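Local coordinates for protein ORF98 PTP-2 (Cydia pomonella granulosis virus, PDB 6I28) that probably removes phosphate from phosphotyrosine and phosphoserine or phosphothreonine in proteins, as dual-specificity phosphatases do, perhaps including those of MAP kinases, at residues A[39-45]-A[98-104]; A[69-73]-A[143-147]; A[82-87]-A[117-122]. All coordinates share one frame; numbering follows the deposited sequence. Where two conformers were deposited one is given.

Interaction 1. Residues A[39-45]-A[98-104]; sequences VGCVVSL and KTVLIHC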
loop_
_atom_site.group_PDB
_atom_site.type_symbol
_atom_site.label_atom_id
_atom_site.label_comp_id
_atom_site.label_asym_id
_atom_site.label_seq_id
_atom_site.Cartn_x
_atom_site.Cartn_y
_atom_site.Cartn_z
ATOM N N VAL A 39 9.090 -3.762 -11.515
ATOM C CA VAL A 39 8.205 -4.052 -10.386
ATOM C C VAL A 39 8.109 -5.564 -10.262
ATOM O O VAL A 39 7.710 -6.233 -11.201
ATOM C CB VAL A 39 6.811 -3.424 -10.589
ATOM C CG1 VAL A 39 5.838 -3.917 -9.503
ATOM C CG2 VAL A 39 6.922 -1.906 -10.592
ATOM N N GLY A 40 8.421 -6.099 -9.089
ATOM C CA GLY A 40 8.446 -7.535 -8.903
ATOM C C GLY A 40 7.157 -8.132 -8.393
ATOM O O GLY A 40 6.933 -9.348 -8.529
ATOM N N CYS A 41 6.283 -7.312 -7.831
ATOM C CA CYS A 41 5.086 -7.781 -7.142
ATOM C C CYS A 41 4.055 -6.656 -7.183
ATOM O O CYS A 41 4.389 -5.481 -7.246
ATOM C CB CYS A 41 5.562 -8.268 -5.753
ATOM S SG CYS A 41 4.548 -8.144 -4.410
ATOM N N VAL A 42 2.808 -7.056 -7.220
ATOM C CA VAL A 42 1.676 -6.161 -7.329
ATOM C C VAL A 42 0.656 -6.539 -6.267
ATOM O O VAL A 42 0.301 -7.704 -6.131
ATOM C CB VAL A 42 1.058 -6.209 -8.732
ATOM C CG1 VAL A 42 -0.138 -5.304 -8.742
ATOM C CG2 VAL A 42 2.045 -5.812 -9.811
ATOM N N VAL A 43 0.176 -5.555 -5.513
ATOM C CA VAL A 43 -0.938 -5.740 -4.591
ATOM C C VAL A 43 -2.104 -4.912 -5.131
ATOM O O VAL A 43 -2.059 -3.664 -5.126
ATOM C CB VAL A 43 -0.594 -5.302 -3.151
ATOM C CG1 VAL A 43 -1.765 -5.434 -2.211
ATOM C CG2 VAL A 43 0.596 -6.085 -2.669
ATOM N N SER A 44 -3.186 -5.557 -5.401
ATOM C CA SER A 44 -4.386 -4.944 -5.982
ATOM C C SER A 44 -5.426 -4.841 -4.874
ATOM O O SER A 44 -5.963 -5.860 -4.388
ATOM C CB SER A 44 -4.928 -5.768 -7.158
ATOM O OG SER A 44 -4.060 -5.867 -8.271
ATOM N N LEU A 45 -5.757 -3.624 -4.488
ATOM C CA LEU A 45 -6.749 -3.338 -3.458
ATOM C C LEU A 45 -7.934 -2.693 -4.176
ATOM O O LEU A 45 -8.057 -1.463 -4.272
ATOM C CB LEU A 45 -6.169 -2.440 -2.436
ATOM C CG LEU A 45 -4.972 -2.972 -1.668
ATOM C CD1 LEU A 45 -4.594 -1.879 -0.663
ATOM C CD2 LEU A 45 -5.209 -4.268 -1.061
ATOM N N LYS A 98 12.064 -7.903 -3.901
ATOM C CA LYS A 98 11.234 -7.375 -4.952
ATOM C C LYS A 98 10.739 -6.000 -4.559
ATOM O O LYS A 98 10.597 -5.687 -3.369
ATOM C CB LYS A 98 10.095 -8.358 -5.182
ATOM C CG LYS A 98 10.567 -9.707 -5.848
ATOM C CD LYS A 98 9.551 -10.780 -5.636
ATOM C CE LYS A 98 9.998 -12.036 -6.413
ATOM N NZ LYS A 98 9.171 -13.253 -6.044
ATOM N N THR A 99 10.542 -5.158 -5.567
ATOM C CA THR A 99 9.773 -3.926 -5.392
ATOM C C THR A 99 8.286 -4.222 -5.584
ATOM O O THR A 99 7.902 -5.175 -6.276
ATOM C CB THR A 99 10.236 -2.825 -6.339
ATOM O OG1 THR A 99 10.016 -3.239 -7.658
ATOM C CG2 THR A 99 11.673 -2.540 -6.199
ATOM N N VAL A 100 7.436 -3.416 -4.964
ATOM C CA VAL A 100 5.999 -3.699 -4.951
ATOM C C VAL A 100 5.237 -2.489 -5.488
ATOM O O VAL A 100 5.461 -1.363 -5.041
ATOM C CB VAL A 100 5.501 -4.038 -3.535
ATOM C CG1 VAL A 100 4.074 -4.489 -3.550
ATOM C CG2 VAL A 100 6.316 -5.126 -2.896
ATOM N N LEU A 101 4.319 -2.734 -6.413
ATOM C CA LEU A 101 3.316 -1.767 -6.824
ATOM C C LEU A 101 2.048 -2.080 -6.021
ATOM O O LEU A 101 1.463 -3.139 -6.180
ATOM C CB LEU A 101 3.029 -1.810 -8.321
ATOM C CG LEU A 101 1.757 -1.052 -8.705
ATOM C CD1 LEU A 101 1.870 0.486 -8.317
ATOM C CD2 LEU A 101 1.395 -1.238 -10.183
ATOM N N ILE A 102 1.622 -1.149 -5.187
ATOM C CA ILE A 102 0.332 -1.206 -4.498
ATOM C C ILE A 102 -0.638 -0.267 -5.224
ATOM O O ILE A 102 -0.374 0.926 -5.423
ATOM C CB ILE A 102 0.429 -0.799 -3.025
ATOM C CG1 ILE A 102 1.476 -1.598 -2.234
ATOM C CG2 ILE A 102 -0.972 -0.952 -2.354
ATOM C CD1 ILE A 102 1.919 -0.817 -0.984
ATOM N N HIS A 103 -1.753 -0.783 -5.693
ATOM C CA HIS A 103 -2.672 0.031 -6.465
ATOM C C HIS A 103 -4.124 -0.201 -6.045
ATOM O O HIS A 103 -4.517 -1.291 -5.599
ATOM C CB HIS A 103 -2.555 -0.218 -7.984
ATOM C CG HIS A 103 -3.338 -1.401 -8.498
ATOM N ND1 HIS A 103 -4.630 -1.313 -8.971
ATOM C CD2 HIS A 103 -2.992 -2.710 -8.609
ATOM C CE1 HIS A 103 -5.040 -2.508 -9.361
ATOM N NE2 HIS A 103 -4.068 -3.373 -9.148
ATOM N N CYS A 104 -4.927 0.830 -6.234
ATOM C CA CYS A 104 -6.376 0.773 -6.152
ATOM C C CYS A 104 -6.922 1.357 -7.443
ATOM O O CYS A 104 -6.445 1.007 -8.541
ATOM C CB CYS A 104 -6.876 1.464 -4.886
ATOM S SG CYS A 104 -6.319 3.130 -4.557
#

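Interaction 2. Residues A[69-73]-A[143-147]; sequences CEDDA and SEHFV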
loop_
_atom_site.group_PDB
_atom_site.type_symbol
_atom_site.label_atom_id
_atom_site.label_comp_id
_atom_site.label_asym_id
_atom_site.label_seq_id
_atom_site.Cartn_x
_atom_site.Cartn_y
_atom_site.Cartn_z
ATOM N N CYS A 69 -11.738 -5.056 -1.484
ATOM C CA CYS A 69 -12.085 -4.119 -0.423
ATOM C C CYS A 69 -12.606 -2.838 -1.047
ATOM O O CYS A 69 -12.129 -2.400 -2.094
ATOM C CB CYS A 69 -10.903 -3.762 0.493
ATOM S SG CYS A 69 -9.367 -3.274 -0.425
ATOM N N GLU A 70 -13.559 -2.231 -0.366
ATOM C CA GLU A 70 -14.154 -0.958 -0.745
ATOM C C GLU A 70 -13.482 0.176 0.019
ATOM O O GLU A 70 -12.778 -0.040 1.014
ATOM C CB GLU A 70 -15.662 -0.967 -0.466
ATOM C CG GLU A 70 -16.405 -1.842 -1.436
ATOM C CD GLU A 70 -17.806 -2.060 -0.993
ATOM O OE1 GLU A 70 -18.382 -1.112 -0.423
ATOM O OE2 GLU A 70 -18.337 -3.172 -1.193
ATOM N N ASP A 71 -13.683 1.388 -0.485
ATOM C CA ASP A 71 -13.269 2.612 0.198
ATOM C C ASP A 71 -14.579 3.182 0.737
ATOM O O ASP A 71 -15.264 3.983 0.091
ATOM C CB ASP A 71 -12.505 3.551 -0.711
ATOM C CG ASP A 71 -11.921 4.724 0.042
ATOM O OD1 ASP A 71 -12.424 5.047 1.148
ATOM O OD2 ASP A 71 -10.975 5.330 -0.475
ATOM N N ASP A 72 -14.956 2.711 1.907
ATOM C CA ASP A 72 -16.269 3.023 2.439
ATOM C C ASP A 72 -16.164 2.775 3.929
ATOM O O ASP A 72 -15.698 1.706 4.344
ATOM C CB ASP A 72 -17.355 2.168 1.789
ATOM C CG ASP A 72 -18.734 2.781 1.959
ATOM O OD1 ASP A 72 -19.380 3.179 0.950
ATOM O OD2 ASP A 72 -19.158 2.880 3.122
ATOM N N ALA A 73 -16.628 3.735 4.722
ATOM C CA ALA A 73 -16.527 3.672 6.175
ATOM C C ALA A 73 -17.134 2.365 6.682
ATOM O O ALA A 73 -16.994 1.977 7.842
ATOM C CB ALA A 73 -17.234 4.839 6.849
ATOM N N SER A 143 -9.051 8.361 3.058
ATOM C CA SER A 143 -10.334 8.661 3.670
ATOM C C SER A 143 -10.221 8.704 5.186
ATOM O O SER A 143 -9.387 8.027 5.788
ATOM C CB SER A 143 -11.366 7.619 3.271
ATOM O OG SER A 143 -11.373 7.441 1.858
ATOM N N GLU A 144 -11.124 9.463 5.802
ATOM C CA GLU A 144 -11.038 9.681 7.242
ATOM C C GLU A 144 -10.970 8.366 8.015
ATOM O O GLU A 144 -10.203 8.247 8.979
ATOM C CB GLU A 144 -12.225 10.510 7.740
ATOM C CG GLU A 144 -11.957 11.993 7.750
ATOM C CD GLU A 144 -13.085 12.796 8.396
ATOM O OE1 GLU A 144 -13.490 13.823 7.804
ATOM O OE2 GLU A 144 -13.556 12.402 9.493
ATOM N N HIS A 145 -11.774 7.369 7.629
ATOM C CA HIS A 145 -11.758 6.133 8.414
ATOM C C HIS A 145 -10.448 5.366 8.252
ATOM O O HIS A 145 -10.047 4.618 9.158
ATOM C CB HIS A 145 -12.957 5.237 8.076
ATOM C CG HIS A 145 -12.902 4.609 6.722
ATOM N ND1 HIS A 145 -13.171 5.314 5.561
ATOM C CD2 HIS A 145 -12.662 3.334 6.339
ATOM C CE1 HIS A 145 -13.077 4.503 4.522
ATOM N NE2 HIS A 145 -12.750 3.300 4.965
ATOM N N PHE A 146 -9.760 5.520 7.122
ATOM C CA PHE A 146 -8.422 4.926 7.016
ATOM C C PHE A 146 -7.422 5.683 7.893
ATOM O O PHE A 146 -6.493 5.080 8.436
ATOM C CB PHE A 146 -7.912 4.896 5.579
ATOM C CG PHE A 146 -8.638 3.943 4.702
ATOM C CD1 PHE A 146 -9.027 2.693 5.163
ATOM C CD2 PHE A 146 -8.887 4.258 3.391
ATOM C CE1 PHE A 146 -9.744 1.853 4.334
ATOM C CE2 PHE A 146 -9.572 3.371 2.550
ATOM C CZ PHE A 146 -9.969 2.162 3.034
ATOM N N VAL A 147 -7.571 7.014 8.001
ATOM C CA VAL A 147 -6.715 7.791 8.907
ATOM C C VAL A 147 -6.890 7.323 10.342
ATOM O O VAL A 147 -5.907 7.136 11.071
ATOM C CB VAL A 147 -7.014 9.293 8.761
ATOM C CG1 VAL A 147 -6.273 10.080 9.857
ATOM C CG2 VAL A 147 -6.643 9.808 7.382
HETATM O O HOH W 1 -13.106 0.813 3.663
#

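Interaction 3. Residues A[82-87]-A[117-122]; sequences LEMLFN and YYIMRT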
loop_
_atom_site.group_PDB
_atom_site.type_symbol
_atom_site.label_atom_id
_atom_site.label_comp_id
_atom_site.label_asym_id
_atom_site.label_seq_id
_atom_site.Cartn_x
_atom_site.Cartn_y
_atom_site.Cartn_z
ATOM N N LEU A 82 -5.040 -6.081 7.156
ATOM C CA LEU A 82 -3.843 -5.255 7.250
ATOM C C LEU A 82 -2.615 -6.052 7.664
ATOM O O LEU A 82 -1.554 -5.902 7.049
ATOM C CB LEU A 82 -4.080 -4.115 8.220
ATOM C CG LEU A 82 -3.135 -2.947 8.138
ATOM C CD1 LEU A 82 -3.157 -2.259 6.769
ATOM C CD2 LEU A 82 -3.465 -1.971 9.256
ATOM N N GLU A 83 -2.764 -6.980 8.606
ATOM C CA GLU A 83 -1.619 -7.770 9.074
ATOM C C GLU A 83 -1.100 -8.690 7.976
ATOM O O GLU A 83 0.101 -8.695 7.688
ATOM C CB GLU A 83 -1.979 -8.578 10.309
ATOM C CG GLU A 83 -0.794 -9.343 10.843
ATOM C CD GLU A 83 0.225 -8.469 11.526
ATOM O OE1 GLU A 83 -0.117 -7.310 11.841
ATOM O OE2 GLU A 83 1.367 -8.960 11.752
ATOM N N MET A 84 -1.987 -9.424 7.312
ATOM C CA MET A 84 -1.588 -10.271 6.191
ATOM C C MET A 84 -0.924 -9.439 5.094
ATOM O O MET A 84 0.147 -9.781 4.579
ATOM C CB MET A 84 -2.820 -11.023 5.658
ATOM C CG MET A 84 -2.560 -11.985 4.502
ATOM S SD MET A 84 -2.460 -11.088 2.910
ATOM C CE MET A 84 -4.197 -10.714 2.612
ATOM N N LEU A 85 -1.480 -8.269 4.785
ATOM C CA LEU A 85 -0.896 -7.447 3.738
ATOM C C LEU A 85 0.494 -6.964 4.130
ATOM O O LEU A 85 1.424 -6.972 3.326
ATOM C CB LEU A 85 -1.807 -6.256 3.468
ATOM C CG LEU A 85 -3.061 -6.621 2.647
ATOM C CD1 LEU A 85 -4.073 -5.508 2.764
ATOM C CD2 LEU A 85 -2.703 -6.900 1.150
ATOM N N PHE A 86 0.632 -6.469 5.351
ATOM C CA PHE A 86 1.951 -6.076 5.830
ATOM C C PHE A 86 2.990 -7.175 5.698
ATOM O O PHE A 86 4.109 -6.934 5.212
ATOM C CB PHE A 86 1.917 -5.579 7.271
ATOM C CG PHE A 86 3.283 -5.196 7.793
ATOM C CD1 PHE A 86 3.821 -3.952 7.535
ATOM C CD2 PHE A 86 4.084 -6.132 8.427
ATOM C CE1 PHE A 86 5.056 -3.646 7.958
ATOM C CE2 PHE A 86 5.338 -5.810 8.828
ATOM C CZ PHE A 86 5.786 -4.530 8.647
ATOM N N ASN A 87 2.641 -8.386 6.145
ATOM C CA ASN A 87 3.568 -9.508 6.111
ATOM C C ASN A 87 3.897 -9.897 4.695
ATOM O O ASN A 87 5.053 -10.221 4.400
ATOM C CB ASN A 87 2.983 -10.658 6.864
ATOM C CG ASN A 87 3.017 -10.431 8.327
ATOM O OD1 ASN A 87 3.940 -9.834 8.838
ATOM N ND2 ASN A 87 2.000 -10.907 9.024
ATOM N N TYR A 117 1.097 2.646 6.038
ATOM C CA TYR A 117 1.197 1.748 7.178
ATOM C C TYR A 117 2.488 0.937 7.122
ATOM O O TYR A 117 3.173 0.762 8.147
ATOM C CB TYR A 117 0.015 0.783 7.194
ATOM C CG TYR A 117 0.096 -0.214 8.353
ATOM C CD1 TYR A 117 0.145 0.186 9.638
ATOM C CD2 TYR A 117 0.132 -1.567 8.112
ATOM C CE1 TYR A 117 0.211 -0.724 10.715
ATOM C CE2 TYR A 117 0.206 -2.511 9.126
ATOM C CZ TYR A 117 0.255 -2.102 10.433
ATOM O OH TYR A 117 0.327 -3.003 11.484
ATOM N N TYR A 118 2.842 0.428 5.937
ATOM C CA TYR A 118 4.128 -0.204 5.796
ATOM C C TYR A 118 5.269 0.674 6.234
ATOM O O TYR A 118 6.158 0.201 6.943
ATOM C CB TYR A 118 4.342 -0.706 4.366
ATOM C CG TYR A 118 5.608 -1.471 4.218
ATOM C CD1 TYR A 118 5.635 -2.809 4.583
ATOM C CD2 TYR A 118 6.809 -0.885 3.793
ATOM C CE1 TYR A 118 6.759 -3.542 4.505
ATOM C CE2 TYR A 118 7.976 -1.680 3.676
ATOM C CZ TYR A 118 7.933 -3.002 4.071
ATOM O OH TYR A 118 9.028 -3.840 4.025
ATOM N N ILE A 119 5.228 1.988 5.924
ATOM C CA ILE A 119 6.309 2.876 6.338
ATOM C C ILE A 119 6.251 3.191 7.834
ATOM O O ILE A 119 7.289 3.231 8.497
ATOM C CB ILE A 119 6.230 4.139 5.437
ATOM C CG1 ILE A 119 6.633 3.767 3.984
ATOM C CG2 ILE A 119 7.084 5.298 5.982
ATOM C CD1 ILE A 119 6.567 4.907 3.021
ATOM N N MET A 120 5.038 3.396 8.384
ATOM C CA MET A 120 4.868 3.565 9.814
ATOM C C MET A 120 5.453 2.404 10.588
ATOM O O MET A 120 6.216 2.601 11.531
ATOM C CB MET A 120 3.384 3.697 10.176
ATOM C CG MET A 120 2.680 4.884 9.636
ATOM S SD MET A 120 0.912 4.805 9.930
ATOM C CE MET A 120 0.861 4.500 11.683
ATOM N N ARG A 121 5.226 1.189 10.122
ATOM C CA ARG A 121 5.583 0.057 10.940
ATOM C C ARG A 121 7.036 -0.386 10.756
ATOM O O ARG A 121 7.692 -0.792 11.725
ATOM C CB ARG A 121 4.644 -1.117 10.613
ATOM C CG ARG A 121 4.970 -2.377 11.385
ATOM C CD ARG A 121 3.789 -3.326 11.361
ATOM N NE ARG A 121 4.132 -4.709 11.678
ATOM C CZ ARG A 121 3.235 -5.703 11.768
ATOM N NH1 ARG A 121 1.951 -5.469 11.602
ATOM N NH2 ARG A 121 3.629 -6.935 12.031
ATOM N N THR A 122 7.572 -0.290 9.549
ATOM C CA THR A 122 8.974 -0.617 9.352
ATOM C C THR A 122 9.895 0.464 9.928
ATOM O O THR A 122 11.027 0.170 10.341
ATOM C CB THR A 122 9.296 -0.839 7.856
ATOM O OG1 THR A 122 8.990 0.311 7.040
ATOM C CG2 THR A 122 8.571 -2.122 7.297
HETATM O O HOH W 2 -1.485 -4.983 11.200
#

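Interaction 1. Residues A[39-45]-A[98-104]
Strand 41-45 and strand 100-103 pair in parallel at the heart of the mixed five-stranded sheet, from Cys41 beside Val100 to Ser44 beside His103. Their backbones exchange bonds in the alternating parallel pattern: Leu101 N gives to Cys41 O (2.9 Å), Val43 N to Leu101 O (2.8 Å), His103 N to Val43 O, and Leu45 N to His103 O.

The sheet is packed on both faces. Val42, Ser44, Leu101 and His103 share one, where Leu101 and His103 meet helix 27-36; on the other, covered by helix 82-95, Val43 CG2 lies against Val100 CG1 (3.9 Å), and Ile102 faces helix 110-123. His103 and Cys104 begin the HC-X5-R signature of the cysteine-based phosphatases, whose P-loop runs on to Arg110.

With CG between its backbone N and carbonyl carbon (chi1 84°), the His103 ring reaches across to the neighbouring strand. There His103 NE2 shares a short hydrogen bond with Ser44 OG (2.6 Å), an atom also bonded to His64, while Val42 CG1 touches the ring edge in plane. On the far side of the ring, His103 ND1 donates to Cys104 O (3.0 Å) on a lone pair, so both ring nitrogens are engaged and the imidazole's rotation is fixed.

Interaction 2. Residues A[69-73]-A[143-147]
Ala73 and His145 bring their backbones closest, with their CA atoms 5.8 Å apart, where the irregular loop 69-73 passes the first turn of helix 144-151. The chains diverge from there, and Asp71 CA stands 7.6 Å from Ser143 CA. Ser143 occupies the N-cap position of the helix, but its hydroxyl makes no capping bond and turns to the loop instead. Ser143 OG donates to Asp71 OD1 (2.7 Å) on the syn lone pair. Asp71 has CG anti to the backbone N (chi1 -172°), which swings the carboxylate towards the helix; Ser109, just before Arg110, bonds to both Asp71 OD2 and Ser143 OG.

The His145 ring is layered between two neighbours. Ala73 CA sits over the centre of one face, 3.7 Å from the centroid in a CH-pi contact, and Phe146 CG lies off centre over the opposite face. At the ring edge His145 CE1 meets Asp71 OD1 (3.5 Å). A water extends the ring's reach: it bonds to His145 NE2 (2.8 Å), lies in hydrogen-bonding contact with Glu70 O (2.8 Å) and accepts from Asp72 N.

The loop follows strand 64-68, where phosphatases of this family carry their general-acid loop. The chemistry suggests that it is held largely by directed polar bonds and one CH-pi contact, with hydroxyls on both carboxylate oxygens limiting the rotation of Asp71 and one water joining loop backbone to imidazole.

Interaction 3. Residues A[82-87]-A[117-122]
Phe86 and Arg121 both leave their helices with CG anti to the backbone N (chi1 179° and 178°), and these torsions send an aromatic ring and an extended arginine chain towards each other between helix 82-95 and helix 110-123. In the alpha/beta fold of the cysteine-based phosphatases these helices pack on the same side of the central sheet, and here their segments cross at -75°. Phe86 acts as a knob in a hole formed by Tyr117, Tyr118, Arg121 and Thr122.

The guanidinium lies nearly parallel to the Phe86 ring, a stacked cation-pi contact with Arg121 CZ 3.9 Å from the ring centroid. Before it reaches that point the aliphatic chain has already crossed the same face, with CD adding a CH-pi contact. Beyond the ring, the two terminal nitrogens grip Glu83 end-on: Arg121 NH1 donates to OE1 (2.8 Å) and NH2 to OE2 (3.0 Å). Both oxygens lie close to the guanidinium plane and are met on their syn sides, though from out of the carboxylate's own plane, so the salt bridge and the stack together fix the turn of the group. Arg121 NH1 also donates to Tyr117 OH (3.0 Å), one turn earlier on its own helix.

Tyr118 meets Phe86 obliquely, its CD1 3.5 Å from Phe86 CE1, and with Tyr117 the three rings make an aromatic cluster. Leu82 CD2 makes a CH-pi contact over the centre of the Tyr117 ring, 3.7 Å from the centroid. The phenol oxygen also bonds to the C-terminal carboxylate of Glu168, bringing the end of the chain to this junction. A water joins Glu83 and Tyr117, donating to Glu83 OE1 (2.8 Å) and to Tyr117 OH (2.7 Å).

Overall arrangement
From the N terminus, strand 41-46 opens interaction 1, which closes only when the chain reaches strand 100-103. Within that loop the chain starts interaction 2, at 69-73, and interaction 3, at 82-87; both close after it, at 143-147 and 117-122. Each therefore crosses interaction 1, whereas interaction 3 is nested inside the loop of interaction 2. The first contact pairs two neighbouring strands of the sheet, the third joins two helices on one side of it, and the second fastens a surface loop to a later helix. Interaction 1 touches both others: Leu45 packs on Cys69, and Val43 and Leu45 on Leu85. Interactions 2 and 3 stay about 7 Å apart at their nearest atoms.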